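Local structure of transcriptional activator PlcR protein (Bacillus thuringiensis, 3U3W) at residues K76-Q81 against P109-F114; K140-Q145 against Y152-I157. The protein activates transcription of virulence genes in response to the quorum-sensing peptide PapR, probably binding DNA through a helix-turn-helix domain. One frame throughout, in Å; residues are numbered along the deposited sequence. Where two conformers were deposited one is given.

Contact 1 of 2, residues K76-Q81 against P109-F114; sequences KQFKDQ and PEFQQF
Phe78 and Lys79 of helix 72-87 face Phe111 and Phe114 of helix 109-125, within the all-helical regulatory region of PlcR, and the pair illustrates how an aromatic interface can pass into a polar margin. At the apolar end, Phe111 presents the edge of its ring, bringing CZ to 3.4 Å from Phe78 CD2. The two rings meet obliquely, with their planes at 72° and their centroids 5.7 Å apart. In this tetratricopeptide-like array helix 91-102 also borders the aromatic pair, since Glu101 touches both phenylalanine side chains. One residue on, Lys79 turns from aliphatic to charged along its length. Its CG stands anti to the backbone N (chi1 -167°), which lays the near part of the extended chain over one face of Phe114. Lys79 CG makes a CH-pi contact there, 3.8 Å from the ring centroid and offset toward the rim, while Lys79 CE passes Phe114 CD1 at 4.0 Å. Beyond the ring, Lys79 NZ donates to a water at 3.0 Å and that water donates to Glu110 OE2 at 2.9 Å. NZ also forms a salt bridge with Asp150, whose backbone N is itself bonded to Glu110 OE2.

Contact 2 of 2, residues K140-Q145 against Y152-I157; sequences KLLNQQ and YQNLYI
Leu142 meets Asn154 and Ile157 where helix 131-143, near its C-terminal end, lies against the start of helix 153-167, two consecutive helices of the tetratricopeptide-like C-terminal region. It shows how one methyl can pack against both a side chain and a backbone carbonyl. Beyond CB, the CG of Leu142 sits anti to the carbonyl carbon (chi1 -61°), a setting that carries the branch across to the second helix, and CG comes within 4.0 Å of Ile157 CG2. At the tip, Leu142 CD2 approaches Ile157 CG2 to 3.5 Å. Leu142 CD2 also lies 3.7 Å from Asn154 O and borders the amide end of that side chain. The Leu142 and Ile157 side chains run past each other in opposite senses. The other branch of the isoleucine serves the neighbouring residue, with Ile157 CD1 placed 4.2 Å from Leu141 CB, while Trp117 of helix 109-125 also touches Ile157. On the polar side, a water lies 2.8 Å from Leu141 O and can donate to it. With further acceptors close by, the water cannot donate to all of them at once, and each bond is probably part-time. Across the contact, Asn154 OD1 also lies 2.8 Å from the water.

Both contacts join helices of the same C-terminal family region, and neither involves another protein chain, but they differ in depth and chemistry. Contact 1 is buried and rests on aromatic rings and the aliphatic chain of a lysine, whereas contact 2 is only partly buried and rests on aliphatic branches. A water links a charged pair in the first, and may link neutral oxygens in the second. Helix 109-125, one partner of contact 1, also meets both helices of contact 2: Gln113 OE1 and Glu110 O probably both accept from Gln153 NE2, and Gln113 NE2 gives a weak bond to Leu141 O. It thus faces 72-87 mainly through phenylalanines and the later pair largely through polar groups, with some packing by Phe114 and Trp117.

Contact 1 of 2, residues K76-Q81 against P109-F114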
ATOM      1  N   LYS A  76     -13.418   9.146  -2.240  1.00 41.87           N
ATOM      2  CA  LYS A  76     -12.148   8.445  -2.263  1.00 42.97           C
ATOM      3  C   LYS A  76     -11.447   8.537  -3.626  1.00 40.08           C
ATOM      4  O   LYS A  76     -10.227   8.700  -3.691  1.00 38.00           O
ATOM      5  CB  LYS A  76     -12.327   6.998  -1.801  1.00 43.41           C
ATOM      6  CG  LYS A  76     -12.881   6.902  -0.387  1.00 62.91           C
ATOM      7  CD  LYS A  76     -12.287   5.726   0.383  1.00 73.87           C
ATOM      8  CE  LYS A  76     -12.609   4.398  -0.288  1.00 76.84           C
ATOM      9  NZ  LYS A  76     -11.978   3.260   0.436  1.00 78.33           N
ATOM     10  N   GLN A  77     -12.215   8.453  -4.708  1.00 40.91           N
ATOM     11  CA  GLN A  77     -11.667   8.644  -6.053  1.00 44.82           C
ATOM     12  C   GLN A  77     -11.202  10.092  -6.255  1.00 38.28           C
ATOM     13  O   GLN A  77     -10.228  10.363  -6.961  1.00 36.55           O
ATOM     14  CB  GLN A  77     -12.708   8.284  -7.111  1.00 37.57           C
ATOM     15  CG  GLN A  77     -13.399   6.955  -6.858  1.00 71.40           C
ATOM     16  CD  GLN A  77     -14.576   6.700  -7.798  1.00 86.15           C
ATOM     17  OE1 GLN A  77     -15.536   6.008  -7.435  1.00 73.89           O
ATOM     18  NE2 GLN A  77     -14.504   7.256  -9.009  1.00 75.14           N
ATOM     19  N   PHE A  78     -11.918  11.021  -5.633  1.00 35.61           N
ATOM     20  CA  PHE A  78     -11.567  12.425  -5.714  1.00 38.30           C
ATOM     21  C   PHE A  78     -10.195  12.615  -5.068  1.00 39.70           C
ATOM     22  O   PHE A  78      -9.274  13.147  -5.677  1.00 29.08           O
ATOM     23  CB  PHE A  78     -12.620  13.255  -4.994  1.00 35.26           C
ATOM     24  CG  PHE A  78     -12.488  14.732  -5.221  1.00 48.83           C
ATOM     25  CD1 PHE A  78     -12.993  15.317  -6.373  1.00 46.24           C
ATOM     26  CD2 PHE A  78     -11.875  15.541  -4.274  1.00 42.52           C
ATOM     27  CE1 PHE A  78     -12.882  16.684  -6.580  1.00 49.81           C
ATOM     28  CE2 PHE A  78     -11.757  16.907  -4.475  1.00 43.73           C
ATOM     29  CZ  PHE A  78     -12.266  17.479  -5.630  1.00 51.00           C
ATOM     30  N   LYS A  79     -10.074  12.142  -3.832  1.00 34.67           N
ATOM     31  CA  LYS A  79      -8.824  12.172  -3.083  1.00 35.94           C
ATOM     32  C   LYS A  79      -7.625  11.571  -3.854  1.00 38.71           C
ATOM     33  O   LYS A  79      -6.539  12.159  -3.898  1.00 35.56           O
ATOM     34  CB  LYS A  79      -9.032  11.462  -1.745  1.00 30.24           C
ATOM     35  CG  LYS A  79      -7.931  11.687  -0.768  1.00 34.42           C
ATOM     36  CD  LYS A  79      -8.229  11.042   0.565  1.00 32.79           C
ATOM     37  CE  LYS A  79      -7.007  11.128   1.474  1.00 33.99           C
ATOM     38  NZ  LYS A  79      -7.122  10.260   2.680  1.00 40.90           N
ATOM     39  N   ASP A  80      -7.824  10.410  -4.471  1.00 32.68           N
ATOM     40  CA  ASP A  80      -6.771   9.780  -5.265  1.00 31.80           C
ATOM     41  C   ASP A  80      -6.408  10.584  -6.502  1.00 33.25           C
ATOM     42  O   ASP A  80      -5.269  10.534  -6.962  1.00 29.67           O
ATOM     43  CB  ASP A  80      -7.183   8.361  -5.694  1.00 36.58           C
ATOM     44  CG  ASP A  80      -7.246   7.388  -4.527  1.00 65.70           C
ATOM     45  OD1 ASP A  80      -6.653   7.682  -3.453  1.00 62.72           O
ATOM     46  OD2 ASP A  80      -7.890   6.321  -4.694  1.00 73.06           O
ATOM     47  N   GLN A  81      -7.385  11.302  -7.053  1.00 32.51           N
ATOM     48  CA  GLN A  81      -7.160  12.134  -8.232  1.00 38.39           C
ATOM     49  C   GLN A  81      -6.262  13.311  -7.861  1.00 39.46           C
ATOM     50  O   GLN A  81      -5.215  13.555  -8.485  1.00 36.90           O
ATOM     51  CB  GLN A  81      -8.493  12.637  -8.795  1.00 31.55           C
ATOM     52  CG  GLN A  81      -8.880  11.999 -10.112  1.00 46.46           C
ATOM     53  CD  GLN A  81     -10.394  11.899 -10.325  1.00 75.64           C
ATOM     54  OE1 GLN A  81     -11.192  12.432  -9.546  1.00 60.18           O
ATOM     55  NE2 GLN A  81     -10.790  11.203 -11.388  1.00 69.88           N
ATOM     56  N   PRO A 109     -15.887  16.966   8.106  1.00 40.65           N
ATOM     57  CA  PRO A 109     -14.680  17.685   8.546  1.00 38.96           C
ATOM     58  C   PRO A 109     -13.375  17.152   7.938  1.00 50.12           C
ATOM     59  O   PRO A 109     -12.604  17.964   7.414  1.00 43.07           O
ATOM     60  CB  PRO A 109     -14.693  17.510  10.070  1.00 35.12           C
ATOM     61  CG  PRO A 109     -16.146  17.342  10.406  1.00 45.90           C
ATOM     62  CD  PRO A 109     -16.756  16.589   9.233  1.00 41.58           C
ATOM     63  N   GLU A 110     -13.141  15.837   7.994  1.00 36.10           N
ATOM     64  CA  GLU A 110     -11.901  15.261   7.478  1.00 42.19           C
ATOM     65  C   GLU A 110     -11.726  15.494   5.981  1.00 39.23           C
ATOM     66  O   GLU A 110     -10.625  15.818   5.530  1.00 37.27           O
ATOM     67  CB  GLU A 110     -11.789  13.761   7.800  1.00 41.91           C
ATOM     68  CG  GLU A 110     -10.728  13.029   6.975  1.00 37.62           C
ATOM     69  CD  GLU A 110     -10.693  11.511   7.208  1.00 56.52           C
ATOM     70  OE1 GLU A 110     -11.548  10.963   7.944  1.00 52.03           O
ATOM     71  OE2 GLU A 110      -9.794  10.857   6.638  1.00 57.59           O
ATOM     72  N   PHE A 111     -12.798  15.321   5.208  1.00 44.59           N
ATOM     73  CA  PHE A 111     -12.714  15.558   3.765  1.00 36.81           C
ATOM     74  C   PHE A 111     -12.564  17.059   3.493  1.00 38.18           C
ATOM     75  O   PHE A 111     -11.800  17.455   2.614  1.00 31.57           O
ATOM     76  CB  PHE A 111     -13.912  14.963   3.004  1.00 29.56           C
ATOM     77  CG  PHE A 111     -13.785  15.045   1.485  1.00 28.95           C
ATOM     78  CD1 PHE A 111     -12.719  14.447   0.823  1.00 30.32           C
ATOM     79  CD2 PHE A 111     -14.744  15.704   0.723  1.00 29.53           C
ATOM     80  CE1 PHE A 111     -12.605  14.511  -0.579  1.00 26.64           C
ATOM     81  CE2 PHE A 111     -14.635  15.776  -0.675  1.00 26.52           C
ATOM     82  CZ  PHE A 111     -13.565  15.179  -1.319  1.00 33.68           C
ATOM     83  N   GLN A 112     -13.277  17.894   4.246  0.52 36.85           N
ATOM     84  CA  GLN A 112     -13.138  19.340   4.080  0.52 42.75           C
ATOM     85  C   GLN A 112     -11.707  19.770   4.396  0.52 37.67           C
ATOM     86  O   GLN A 112     -11.139  20.599   3.688  0.52 37.30           O
ATOM     87  CB  GLN A 112     -14.154  20.117   4.929  0.52 38.19           C
ATOM     88  CG  GLN A 112     -15.614  19.868   4.542  0.52 47.88           C
ATOM     89  CD  GLN A 112     -16.257  21.028   3.785  0.52 52.22           C
ATOM     90  OE1 GLN A 112     -16.262  21.056   2.553  0.52 54.21           O
ATOM     91  NE2 GLN A 112     -16.821  21.981   4.524  0.52 51.79           N
ATOM     92  N   GLN A 113     -11.122  19.194   5.443  1.00 35.34           N
ATOM     93  CA  GLN A 113      -9.741  19.496   5.790  1.00 35.13           C
ATOM     94  C   GLN A 113      -8.766  19.119   4.683  1.00 35.93           C
ATOM     95  O   GLN A 113      -7.831  19.865   4.391  1.00 29.78           O
ATOM     96  CB  GLN A 113      -9.347  18.808   7.082  1.00 32.99           C
ATOM     97  CG  GLN A 113      -8.051  19.328   7.639  1.00 33.70           C
ATOM     98  CD  GLN A 113      -7.522  18.433   8.716  1.00 38.29           C
ATOM     99  OE1 GLN A 113      -7.396  17.237   8.507  1.00 40.56           O
ATOM    100  NE2 GLN A 113      -7.229  18.995   9.886  1.00 40.43           N
ATOM    101  N   PHE A 114      -8.990  17.962   4.070  1.00 32.40           N
ATOM    102  CA  PHE A 114      -8.182  17.533   2.945  1.00 22.66           C
ATOM    103  C   PHE A 114      -8.278  18.533   1.772  1.00 29.91           C
ATOM    104  O   PHE A 114      -7.268  18.918   1.187  1.00 28.59           O
ATOM    105  CB  PHE A 114      -8.606  16.131   2.484  1.00 28.49           C
ATOM    106  CG  PHE A 114      -8.001  15.734   1.177  1.00 17.49           C
ATOM    107  CD1 PHE A 114      -6.757  15.130   1.136  1.00 25.37           C
ATOM    108  CD2 PHE A 114      -8.639  16.033  -0.012  1.00 23.24           C
ATOM    109  CE1 PHE A 114      -6.180  14.789  -0.072  1.00 31.59           C
ATOM    110  CE2 PHE A 114      -8.071  15.700  -1.229  1.00 27.48           C
ATOM    111  CZ  PHE A 114      -6.837  15.080  -1.264  1.00 33.00           C
TER
HETATM  112  O   HOH W   1      -8.768  12.154   4.242  1.00 30.36           O

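Contact 2 of 2, residues K140-Q145 against Y152-I157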
ATOM      1  N   LYS A 140      -3.847  26.337  11.197  1.00 34.58           N
ATOM      2  CA  LYS A 140      -5.205  26.406  11.722  1.00 41.07           C
ATOM      3  C   LYS A 140      -5.944  25.091  11.508  1.00 38.08           C
ATOM      4  O   LYS A 140      -6.721  24.669  12.355  1.00 48.53           O
ATOM      5  CB  LYS A 140      -5.965  27.597  11.117  1.00 38.13           C
ATOM      6  CG  LYS A 140      -5.735  28.916  11.876  1.00 46.81           C
ATOM      7  CD  LYS A 140      -6.215  30.154  11.094  1.00 54.47           C
ATOM      8  CE  LYS A 140      -7.615  29.965  10.505  1.00 75.40           C
ATOM      9  NZ  LYS A 140      -8.078  31.174   9.745  1.00 83.64           N
ATOM     10  N   LEU A 141      -5.693  24.445  10.375  1.00 41.60           N
ATOM     11  CA  LEU A 141      -6.181  23.086  10.149  1.00 37.12           C
ATOM     12  C   LEU A 141      -5.643  22.147  11.229  1.00 33.07           C
ATOM     13  O   LEU A 141      -6.368  21.300  11.733  1.00 44.51           O
ATOM     14  CB  LEU A 141      -5.774  22.579   8.764  1.00 25.27           C
ATOM     15  CG  LEU A 141      -6.191  23.418   7.559  1.00 28.64           C
ATOM     16  CD1 LEU A 141      -5.772  22.751   6.228  1.00 28.00           C
ATOM     17  CD2 LEU A 141      -7.684  23.692   7.590  1.00 20.39           C
ATOM     18  N   LEU A 142      -4.375  22.296  11.593  1.00 30.86           N
ATOM     19  CA  LEU A 142      -3.810  21.477  12.673  1.00 37.54           C
ATOM     20  C   LEU A 142      -4.521  21.742  13.974  1.00 45.49           C
ATOM     21  O   LEU A 142      -4.840  20.817  14.711  1.00 48.37           O
ATOM     22  CB  LEU A 142      -2.325  21.760  12.887  1.00 25.69           C
ATOM     23  CG  LEU A 142      -1.402  21.473  11.709  1.00 44.56           C
ATOM     24  CD1 LEU A 142       0.029  21.581  12.171  1.00 28.34           C
ATOM     25  CD2 LEU A 142      -1.686  20.093  11.105  1.00 31.06           C
ATOM     26  N   ASN A 143      -4.744  23.023  14.264  1.00 61.43           N
ATOM     27  CA  ASN A 143      -5.362  23.421  15.526  1.00 55.31           C
ATOM     28  C   ASN A 143      -6.796  22.915  15.628  1.00 61.21           C
ATOM     29  O   ASN A 143      -7.391  22.965  16.705  1.00 56.84           O
ATOM     30  CB  ASN A 143      -5.296  24.937  15.737  1.00 58.39           C
ATOM     31  CG  ASN A 143      -3.865  25.480  15.716  1.00 64.70           C
ATOM     32  OD1 ASN A 143      -2.922  24.823  16.169  1.00 57.59           O
ATOM     33  ND2 ASN A 143      -3.703  26.689  15.178  1.00 74.63           N
ATOM     34  N   GLN A 144      -7.339  22.417  14.512  1.00 51.01           N
ATOM     35  CA  GLN A 144      -8.611  21.689  14.530  1.00 51.57           C
ATOM     36  C   GLN A 144      -8.515  20.430  15.385  1.00 48.92           C
ATOM     37  O   GLN A 144      -9.523  19.960  15.906  1.00 52.87           O
ATOM     38  CB  GLN A 144      -9.062  21.283  13.122  1.00 48.73           C
ATOM     39  CG  GLN A 144      -9.521  22.421  12.237  1.00 42.50           C
ATOM     40  CD  GLN A 144     -10.162  21.933  10.951  1.00 49.89           C
ATOM     41  OE1 GLN A 144      -9.546  21.970   9.886  1.00 52.31           O
ATOM     42  NE2 GLN A 144     -11.406  21.467  11.043  1.00 52.28           N
ATOM     43  N   GLN A 145      -7.306  19.882  15.521  1.00 61.63           N
ATOM     44  CA  GLN A 145      -7.103  18.620  16.238  1.00 61.73           C
ATOM     45  C   GLN A 145      -8.079  17.568  15.712  1.00 59.52           C
ATOM     46  O   GLN A 145      -8.739  16.854  16.478  1.00 61.82           O
ATOM     47  CB  GLN A 145      -7.297  18.808  17.748  1.00 73.15           C
ATOM     48  CG  GLN A 145      -6.638  20.052  18.335  1.00 77.16           C
ATOM     49  CD  GLN A 145      -5.307  19.765  19.013  1.00 89.51           C
ATOM     50  OE1 GLN A 145      -4.408  19.156  18.424  1.00 90.19           O
ATOM     51  NE2 GLN A 145      -5.175  20.209  20.263  1.00 75.98           N
ATOM     52  N   TYR A 152      -2.844   9.857   9.092  1.00 36.70           N
ATOM     53  CA  TYR A 152      -1.620  10.555   8.677  1.00 34.67           C
ATOM     54  C   TYR A 152      -1.833  11.975   8.160  1.00 36.89           C
ATOM     55  O   TYR A 152      -0.858  12.661   7.847  1.00 35.01           O
ATOM     56  CB  TYR A 152      -0.882   9.753   7.600  1.00 32.56           C
ATOM     57  CG  TYR A 152      -0.475   8.385   8.069  1.00 43.96           C
ATOM     58  CD1 TYR A 152       0.700   8.194   8.785  1.00 38.87           C
ATOM     59  CD2 TYR A 152      -1.273   7.278   7.805  1.00 34.91           C
ATOM     60  CE1 TYR A 152       1.068   6.935   9.227  1.00 37.50           C
ATOM     61  CE2 TYR A 152      -0.915   6.025   8.240  1.00 36.96           C
ATOM     62  CZ  TYR A 152       0.257   5.855   8.953  1.00 49.03           C
ATOM     63  OH  TYR A 152       0.610   4.592   9.386  1.00 65.15           O
ATOM     64  N   GLN A 153      -3.092  12.404   8.058  1.00 29.34           N
ATOM     65  CA  GLN A 153      -3.430  13.687   7.434  1.00 31.01           C
ATOM     66  C   GLN A 153      -2.754  14.920   8.076  1.00 32.50           C
ATOM     67  O   GLN A 153      -2.214  15.757   7.366  1.00 32.81           O
ATOM     68  CB  GLN A 153      -4.943  13.869   7.374  1.00 26.22           C
ATOM     69  CG  GLN A 153      -5.375  15.061   6.559  1.00 35.59           C
ATOM     70  CD  GLN A 153      -6.746  14.868   5.933  1.00 43.15           C
ATOM     71  OE1 GLN A 153      -6.886  14.202   4.899  1.00 30.77           O
ATOM     72  NE2 GLN A 153      -7.767  15.447   6.559  1.00 27.73           N
ATOM     73  N   ASN A 154      -2.784  15.024   9.405  1.00 25.99           N
ATOM     74  CA  ASN A 154      -2.035  16.064  10.105  1.00 36.13           C
ATOM     75  C   ASN A 154      -0.534  16.060   9.791  1.00 35.60           C
ATOM     76  O   ASN A 154       0.086  17.125   9.688  1.00 33.46           O
ATOM     77  CB  ASN A 154      -2.234  15.972  11.624  1.00 28.87           C
ATOM     78  CG  ASN A 154      -3.635  16.294  12.041  1.00 34.71           C
ATOM     79  OD1 ASN A 154      -4.364  16.976  11.331  1.00 37.41           O
ATOM     80  ND2 ASN A 154      -4.033  15.794  13.201  1.00 50.70           N
ATOM     81  N   LEU A 155       0.053  14.869   9.671  1.00 28.87           N
ATOM     82  CA  LEU A 155       1.466  14.767   9.326  1.00 31.59           C
ATOM     83  C   LEU A 155       1.699  15.297   7.913  1.00 25.51           C
ATOM     84  O   LEU A 155       2.684  15.984   7.656  1.00 21.89           O
ATOM     85  CB  LEU A 155       1.994  13.335   9.501  1.00 27.40           C
ATOM     86  CG  LEU A 155       1.932  12.835  10.953  1.00 38.89           C
ATOM     87  CD1 LEU A 155       2.544  11.463  11.105  1.00 34.00           C
ATOM     88  CD2 LEU A 155       2.616  13.807  11.895  1.00 45.76           C
ATOM     89  N   TYR A 156       0.768  15.012   7.010  1.00 24.57           N
ATOM     90  CA  TYR A 156       0.872  15.522   5.648  1.00 32.89           C
ATOM     91  C   TYR A 156       0.839  17.061   5.623  1.00 30.47           C
ATOM     92  O   TYR A 156       1.572  17.706   4.872  1.00 31.02           O
ATOM     93  CB  TYR A 156      -0.253  14.974   4.786  1.00 31.68           C
ATOM     94  CG  TYR A 156      -0.309  13.466   4.681  1.00 34.36           C
ATOM     95  CD1 TYR A 156       0.819  12.691   4.892  1.00 36.20           C
ATOM     96  CD2 TYR A 156      -1.506  12.816   4.355  1.00 34.27           C
ATOM     97  CE1 TYR A 156       0.765  11.296   4.788  1.00 38.68           C
ATOM     98  CE2 TYR A 156      -1.575  11.448   4.252  1.00 28.19           C
ATOM     99  CZ  TYR A 156      -0.432  10.683   4.468  1.00 45.21           C
ATOM    100  OH  TYR A 156      -0.480   9.309   4.368  1.00 39.31           O
ATOM    101  N   ILE A 157      -0.015  17.638   6.460  1.00 26.82           N
ATOM    102  CA  ILE A 157      -0.096  19.086   6.607  1.00 27.49           C
ATOM    103  C   ILE A 157       1.206  19.669   7.218  1.00 36.07           C
ATOM    104  O   ILE A 157       1.726  20.693   6.754  1.00 25.00           O
ATOM    105  CB  ILE A 157      -1.377  19.479   7.397  1.00 28.67           C
ATOM    106  CG1 ILE A 157      -2.621  19.107   6.577  1.00 28.53           C
ATOM    107  CG2 ILE A 157      -1.402  20.981   7.718  1.00 19.42           C
ATOM    108  CD1 ILE A 157      -3.926  19.139   7.354  1.00 29.14           C
TER
HETATM  109  O   HOH W   2      -6.193  18.631  12.675  1.00 38.44           O